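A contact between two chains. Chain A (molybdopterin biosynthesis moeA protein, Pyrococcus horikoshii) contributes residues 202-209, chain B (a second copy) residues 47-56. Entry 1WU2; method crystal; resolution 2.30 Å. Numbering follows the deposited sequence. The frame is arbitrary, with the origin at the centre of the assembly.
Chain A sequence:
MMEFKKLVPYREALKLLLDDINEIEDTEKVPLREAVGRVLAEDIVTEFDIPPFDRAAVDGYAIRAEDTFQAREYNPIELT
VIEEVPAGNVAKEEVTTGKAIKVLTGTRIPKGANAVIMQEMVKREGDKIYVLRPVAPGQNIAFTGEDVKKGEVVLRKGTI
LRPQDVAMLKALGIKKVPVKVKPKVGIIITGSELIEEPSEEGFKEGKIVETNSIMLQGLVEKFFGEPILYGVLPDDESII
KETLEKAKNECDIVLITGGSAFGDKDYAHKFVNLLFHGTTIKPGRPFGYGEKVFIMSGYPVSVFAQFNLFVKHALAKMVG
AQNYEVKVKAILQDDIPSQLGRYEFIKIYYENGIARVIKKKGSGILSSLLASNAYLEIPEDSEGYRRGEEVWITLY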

# COMPACT_ATOMS: atom_id res chain seq x y z
N GLY A 202 -17.99 -13.33 31.11
CA GLY A 202 -16.73 -12.60 31.04
C GLY A 202 -16.90 -11.14 31.41
O GLY A 202 -16.08 -10.59 32.14
N PHE A 203 -17.98 -10.53 30.93
CA PHE A 203 -18.27 -9.12 31.20
C PHE A 203 -18.65 -8.88 32.67
O PHE A 203 -18.37 -7.81 33.20
N LYS A 204 -19.28 -9.86 33.31
CA LYS A 204 -19.70 -9.74 34.71
C LYS A 204 -18.53 -9.85 35.68
O LYS A 204 -18.64 -9.42 36.83
N GLU A 205 -17.42 -10.43 35.23
CA GLU A 205 -16.20 -10.53 36.04
C GLU A 205 -15.18 -9.44 35.67
O GLU A 205 -14.03 -9.47 36.12
N GLY A 206 -15.61 -8.47 34.86
CA GLY A 206 -14.80 -7.29 34.57
C GLY A 206 -13.63 -7.55 33.64
O GLY A 206 -12.54 -7.04 33.87
N LYS A 207 -13.87 -8.33 32.59
CA LYS A 207 -12.85 -8.67 31.60
C LYS A 207 -13.15 -7.97 30.28
O LYS A 207 -14.31 -7.77 29.93
N ILE A 208 -12.09 -7.61 29.55
CA ILE A 208 -12.22 -7.02 28.23
C ILE A 208 -11.54 -7.90 27.18
O ILE A 208 -10.53 -8.55 27.46
N VAL A 209 -12.09 -7.91 25.97
CA VAL A 209 -11.60 -8.76 24.90
C VAL A 209 -10.24 -8.27 24.40
O VAL A 209 -10.03 -7.08 24.21
N GLU B 47 -22.99 -7.22 18.35
CA GLU B 47 -24.03 -7.79 19.21
C GLU B 47 -23.84 -7.37 20.67
O GLU B 47 -24.68 -7.67 21.51
N PHE B 48 -22.73 -6.69 20.95
CA PHE B 48 -22.42 -6.18 22.29
C PHE B 48 -22.09 -4.69 22.26
O PHE B 48 -21.59 -4.17 21.26
N ASP B 49 -22.36 -4.00 23.37
CA ASP B 49 -21.79 -2.67 23.59
C ASP B 49 -20.29 -2.83 23.82
O ASP B 49 -19.85 -3.82 24.41
N ILE B 50 -19.52 -1.86 23.34
CA ILE B 50 -18.08 -1.80 23.56
C ILE B 50 -17.71 -0.36 23.96
O ILE B 50 -17.96 0.55 23.19
N PRO B 51 -17.17 -0.14 25.16
CA PRO B 51 -16.93 -1.18 26.17
C PRO B 51 -18.23 -1.84 26.64
O PRO B 51 -19.29 -1.21 26.57
N PRO B 52 -18.15 -3.09 27.11
CA PRO B 52 -19.33 -3.81 27.58
C PRO B 52 -19.87 -3.27 28.91
O PRO B 52 -21.06 -3.42 29.18
N PHE B 53 -19.01 -2.67 29.72
CA PHE B 53 -19.42 -2.07 30.99
C PHE B 53 -18.71 -0.74 31.25
O PHE B 53 -17.74 -0.41 30.57
N ASP B 54 -19.22 0.02 32.21
CA ASP B 54 -18.58 1.27 32.63
C ASP B 54 -17.27 0.93 33.31
O ASP B 54 -17.26 0.15 34.26
N ARG B 55 -16.18 1.51 32.83
CA ARG B 55 -14.87 1.32 33.44
C ARG B 55 -14.17 2.66 33.65
O ARG B 55 -14.58 3.67 33.10
N ALA B 56 -13.12 2.65 34.46
CA ALA B 56 -12.33 3.84 34.71
C ALA B 56 -11.48 4.17 33.49
O ALA B 56 -10.99 3.27 32.80

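The most distinctive feature of this contact is a proline that sets its CB-CG edge on the face of a phenylalanine: CB of P52(B) sits 3.4 Å from the centroid of the F203(A) ring and only 10° off its normal, a CH-pi contact made almost straight onto the face. No hydrogen bond crosses between the two stretches, and the 363 Å² buried between them comes mostly from apolar and aromatic packing, with backbone atoms of chain A and the R55(B) guanidinium also taking part.

F203(A), in a helix that begins earlier in the chain, gives up the largest area, 91 Å². Its CA-to-CB bond points sideways, but chi1 in m (-62°) and chi2 of -30° lay the ring along chain B, where it meets two residues in different ways. P52(B), pointing toward chain A with its ring in the C-gamma endo pucker, covers one face, and its CG also comes within 3.4 Å of CD1 of F203(A). F48(B), likewise pointing toward chain A with chi1 of -36° (m) and chi2 of -90°, lies at the ring edge. There CE2 of F203(A) is 3.8 Å from CD1 of F48(B), and the two rings form an offset edge-to-face pair with centroids 5.8 Å apart and planes at 78°, so that the edge of F203(A) is directed to the face of F48(B).

F53(B) is the second aromatic anchor, buried and covered over 79 Å². Its chi1 in p (48°) with chi2 of -102° carries the ring into the turn that follows the helix, where it meets backbone as much as side chain. The carbonyl O of F203(A) lies 3.3 Å from CD1 of F53(B), the backbone C of G206(A) is 3.5 Å from CZ of F53(B), and the O of K207(A) approaches CE1 of F53(B) at 3.5 Å, near the ring plane, where the aromatic hydrogens carry partial positive charge. G206(A) adopts a positive phi of 74°, which by itself favours glycine; an ideal CB here would stand 4.3 Å from CZ of F53(B). The turn is braced by a backbone hydrogen bond from N of K207(A) to O of G202(A), 3.2 Å, and by a weak one from N of G206(A) to O of F203(A), 3.3 Å.

I208(A), in the strand after the turn, points toward chain B with chi1 p and chi2 t. Its CG2 packs 4.0 Å from CZ of F53(B) and lies over one face of the R55(B) guanidinium, 3.5 Å from NH2 of R55(B). This contact uses the flat surface of the charged group as a platform for a methyl, and it comes from a side chain that also points toward chain A, with chi1 between wells at 34° and chi2 t.

The side chains of K204(A), E205(A) and K207(A) point away from chain B, and NZ of K207(A) forms a long salt bridge of 3.6 Å with OE1 of E205(A) within chain A.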

# COMPACT_ATOMS: atom_id res chain seq x y z
CB PHE A 203 -19.41 -8.62 30.30
CG PHE A 203 -19.10 -8.65 28.82
CD1 PHE A 203 -17.79 -8.50 28.34
CD2 PHE A 203 -20.12 -8.82 27.90
CE1 PHE A 203 -17.53 -8.54 26.98
CE2 PHE A 203 -19.86 -8.85 26.53
CZ PHE A 203 -18.57 -8.71 26.08
CB LYS A 204 -20.76 -10.79 35.06
CG LYS A 204 -21.99 -10.78 34.16
CD LYS A 204 -23.29 -11.03 34.93
CE LYS A 204 -24.33 -11.79 34.11
NZ LYS A 204 -24.62 -13.14 34.68
CB GLU A 205 -15.56 -11.92 35.89
CG GLU A 205 -15.34 -12.68 37.20
CD GLU A 205 -14.67 -11.85 38.29
OE1 GLU A 205 -13.49 -11.47 38.12
OE2 GLU A 205 -15.34 -11.58 39.31
CB LYS A 207 -12.80 -10.18 31.37
CG LYS A 207 -12.65 -11.04 32.62
CD LYS A 207 -11.24 -10.97 33.19
CE LYS A 207 -11.05 -11.89 34.40
NZ LYS A 207 -12.31 -12.56 34.86
CB ILE A 208 -11.66 -5.57 28.22
CG1 ILE A 208 -10.12 -5.57 28.24
CG2 ILE A 208 -12.23 -4.78 29.39
CD1 ILE A 208 -9.49 -4.22 28.50
CB VAL A 209 -12.60 -8.85 23.73
CG1 VAL A 209 -12.00 -9.56 22.52
CG2 VAL A 209 -13.87 -9.56 24.18
CB GLU B 47 -24.05 -9.32 19.10
CG GLU B 47 -24.27 -9.85 17.69
CD GLU B 47 -25.74 -9.99 17.33
OE1 GLU B 47 -26.49 -8.99 17.47
OE2 GLU B 47 -26.14 -11.09 16.89
CB PHE B 48 -21.22 -6.93 22.89
CG PHE B 48 -21.15 -8.39 22.54
CD1 PHE B 48 -21.77 -9.34 23.34
CD2 PHE B 48 -20.45 -8.81 21.42
CE1 PHE B 48 -21.70 -10.69 23.03
CE2 PHE B 48 -20.38 -10.16 21.09
CZ PHE B 48 -21.01 -11.11 21.90
CB ASP B 49 -22.43 -1.99 24.81
CG ASP B 49 -23.85 -1.54 24.56
OD1 ASP B 49 -24.22 -1.28 23.40
OD2 ASP B 49 -24.68 -1.38 25.48
CB ILE B 50 -17.31 -2.23 22.28
CG1 ILE B 50 -17.59 -3.71 21.98
CG2 ILE B 50 -15.81 -2.00 22.45
CD1 ILE B 50 -16.95 -4.23 20.71
CB PRO B 51 -16.29 -0.41 27.33
CG PRO B 51 -15.85 0.91 26.76
CD PRO B 51 -16.77 1.20 25.64
CB PRO B 52 -18.82 -5.25 27.73
CG PRO B 52 -17.35 -5.12 27.95
CD PRO B 52 -16.92 -3.89 27.22
CB PHE B 53 -19.15 -3.05 32.15
CG PHE B 53 -17.76 -3.65 32.13
CD1 PHE B 53 -17.56 -4.95 31.69
CD2 PHE B 53 -16.66 -2.91 32.57
CE1 PHE B 53 -16.28 -5.50 31.67
CE2 PHE B 53 -15.38 -3.46 32.56
CZ PHE B 53 -15.20 -4.76 32.11
CB ASP B 54 -19.47 2.06 33.60
CG ASP B 54 -20.73 2.61 32.95
OD1 ASP B 54 -20.93 2.42 31.73
OD2 ASP B 54 -21.59 3.26 33.58
CB ARG B 55 -13.99 0.39 32.60
CG ARG B 55 -14.19 0.49 31.09
CD ARG B 55 -13.01 0.02 30.27
NE ARG B 55 -13.38 -0.95 29.24
CZ ARG B 55 -12.64 -1.26 28.18
NH1 ARG B 55 -11.45 -0.70 27.99
NH2 ARG B 55 -13.08 -2.16 27.31
CB ALA B 56 -11.45 3.65 35.93